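Local structure of tyrosyl-tRNA synthetase (Aeropyrum pernix, 2CYA) at the interface of chains A and B. The protein catalyses the attachment of tyrosine to tRNA(Tyr), first activating the amino acid with ATP to tyrosyl-AMP and then passing it to the tRNA acceptor end. Sequence-based numbering; all coordinates share one arbitrary frame. Chains: chain A/B, Tyrosyl-tRNA synthetase.

The interface of chains A and B. Residues chain A 139, 143, 155, 158, 160, 163; chain B 139, 143, 155, 163.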
loop_
_atom_site.group_PDB
_atom_site.type_symbol
_atom_site.label_atom_id
_atom_site.label_comp_id
_atom_site.label_asym_id
_atom_site.label_seq_id
_atom_site.Cartn_x
_atom_site.Cartn_y
_atom_site.Cartn_z
ATOM N N LEU A 139 2.583 -13.136 -0.356
ATOM C CA LEU A 139 3.022 -12.551 0.902
ATOM C C LEU A 139 4.351 -13.214 1.251
ATOM O O LEU A 139 5.189 -12.633 1.951
ATOM C CB LEU A 139 1.988 -12.815 2.005
ATOM C CG LEU A 139 2.248 -12.213 3.395
ATOM C CD1 LEU A 139 0.965 -12.233 4.227
ATOM C CD2 LEU A 139 3.336 -12.995 4.106
ATOM N N ARG A 143 7.709 -11.460 1.590
ATOM C CA ARG A 143 8.303 -11.604 2.909
ATOM C C ARG A 143 9.771 -12.004 2.823
ATOM O O ARG A 143 10.571 -11.631 3.682
ATOM C CB ARG A 143 7.518 -12.621 3.740
ATOM C CG ARG A 143 7.691 -12.442 5.239
ATOM C CD ARG A 143 6.621 -13.199 6.011
ATOM N NE ARG A 143 6.757 -13.027 7.452
ATOM C CZ ARG A 143 5.936 -13.564 8.347
ATOM N NH1 ARG A 143 4.912 -14.313 7.946
ATOM N NH2 ARG A 143 6.130 -13.352 9.643
ATOM N N GLU A 155 4.682 -13.092 12.336
ATOM C CA GLU A 155 3.660 -12.103 12.011
ATOM C C GLU A 155 3.357 -11.030 13.059
ATOM O O GLU A 155 3.244 -9.851 12.726
ATOM C CB GLU A 155 2.362 -12.821 11.637
ATOM C CG GLU A 155 2.451 -13.645 10.364
ATOM C CD GLU A 155 1.136 -14.325 10.021
ATOM O OE1 GLU A 155 0.091 -13.645 10.052
ATOM O OE2 GLU A 155 1.143 -15.537 9.715
ATOM N N VAL A 158 6.078 -8.023 12.949
ATOM C CA VAL A 158 6.316 -7.299 11.703
ATOM C C VAL A 158 5.108 -6.438 11.330
ATOM O O VAL A 158 4.120 -6.961 10.812
ATOM C CB VAL A 158 6.569 -8.283 10.537
ATOM C CG1 VAL A 158 7.052 -7.527 9.314
ATOM C CG2 VAL A 158 7.572 -9.345 10.956
ATOM N N ALA A 160 2.625 -4.179 9.258
ATOM C CA ALA A 160 2.269 -4.170 7.839
ATOM C C ALA A 160 3.005 -3.178 6.938
ATOM O O ALA A 160 3.228 -3.461 5.763
ATOM C CB ALA A 160 0.751 -3.971 7.692
ATOM N N LEU A 163 5.787 -4.481 4.781
ATOM C CA LEU A 163 5.531 -5.218 3.551
ATOM C C LEU A 163 5.294 -4.229 2.417
ATOM O O LEU A 163 5.572 -4.518 1.259
ATOM C CB LEU A 163 4.312 -6.134 3.694
ATOM C CG LEU A 163 4.595 -7.585 4.110
ATOM C CD1 LEU A 163 5.251 -7.628 5.492
ATOM C CD2 LEU A 163 3.288 -8.361 4.107
ATOM N N LEU B 139 1.376 -7.640 10.912
ATOM C CA LEU B 139 0.978 -8.438 9.763
ATOM C C LEU B 139 -0.029 -9.465 10.272
ATOM O O LEU B 139 -0.886 -9.945 9.521
ATOM C CB LEU B 139 2.197 -9.144 9.153
ATOM C CG LEU B 139 1.982 -9.983 7.883
ATOM C CD1 LEU B 139 3.324 -10.269 7.207
ATOM C CD2 LEU B 139 1.292 -11.288 8.232
ATOM N N ARG B 143 -3.664 -9.764 9.194
ATOM C CA ARG B 143 -3.985 -11.052 8.603
ATOM C C ARG B 143 -5.266 -11.635 9.188
ATOM O O ARG B 143 -6.002 -12.342 8.499
ATOM C CB ARG B 143 -2.821 -12.028 8.784
ATOM C CG ARG B 143 -2.812 -13.159 7.769
ATOM C CD ARG B 143 -1.464 -13.861 7.739
ATOM N NE ARG B 143 -1.428 -14.940 6.757
ATOM C CZ ARG B 143 -0.360 -15.693 6.518
ATOM N NH1 ARG B 143 0.766 -15.484 7.194
ATOM N NH2 ARG B 143 -0.412 -16.652 5.602
ATOM N N GLU B 155 1.282 -18.198 3.563
ATOM C CA GLU B 155 1.906 -17.103 2.829
ATOM C C GLU B 155 2.033 -17.251 1.312
ATOM O O GLU B 155 1.742 -16.314 0.569
ATOM C CB GLU B 155 3.287 -16.818 3.423
ATOM C CG GLU B 155 3.255 -16.294 4.848
ATOM C CD GLU B 155 4.644 -16.009 5.392
ATOM O OE1 GLU B 155 5.436 -15.355 4.683
ATOM O OE2 GLU B 155 4.949 -16.431 6.528
ATOM N N LEU B 163 -3.427 -7.899 1.509
ATOM C CA LEU B 163 -3.153 -7.260 2.789
ATOM C C LEU B 163 -3.390 -5.761 2.659
ATOM O O LEU B 163 -3.740 -5.091 3.624
ATOM C CB LEU B 163 -1.711 -7.512 3.240
ATOM C CG LEU B 163 -1.489 -8.713 4.171
ATOM C CD1 LEU B 163 -1.889 -10.015 3.473
ATOM C CD2 LEU B 163 -0.027 -8.749 4.587
#
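Helix 139-143 of each chain lies against the 3-10 helix 155-157, the following loop and the start of helix 161-175 of its partner, and the starts of the two 161-175 helices meet at the two-fold axis of the homodimer of this class I aminoacyl-tRNA synthetase. A:Arg143 and B:Glu155 meet as a salt bridge, with their side chains crossing at about a right angle. NH1 of A:Arg143 lies 2.5 Å from OE2 of B:Glu155, but its N-H is not directed at the oxygen, so the contact is ionic rather than a well-formed hydrogen bond; the two planes are turned 30° apart. The other carboxylate oxygen, OE1, faces the aliphatic stem of A:Arg143. CG of A:Arg143 is anti to the backbone N (chi1 -157°), and the chain runs on extended to NE, which carries the guanidinium out to the glutamate tip. CD1 of B:Leu139 sits 4.2 Å above one face of the A:Arg143 guanidinium, toward its rim. An alanine in place of A:Arg143 would probably leave the B:Glu155 carboxylate without its cationic mate, free to turn, and bare that leucine methyl. The twin bridge, B:Arg143 to A:Glu155, runs close by: the two NH1 atoms of A:Arg143 and B:Arg143 are 4.4 Å apart, a likely repulsion that the interleaved carboxylates would offset. Beside the charges, A:Leu139 splits its branches. CD2 of A:Leu139 packs on the B:Glu155 methylene, 3.4 Å from CG. CD1 of A:Leu139 reaches CD2 of B:Leu163 at 3.6 Å. At the axis A:Leu163 and B:Leu163 touch methyl to methyl, CD2 to CD2 at 3.4 Å, a tight fit. The backbone N of B:Leu139 donates a hydrogen bond to the carbonyl O of A:Val158 at 2.8 Å, tying helix to loop.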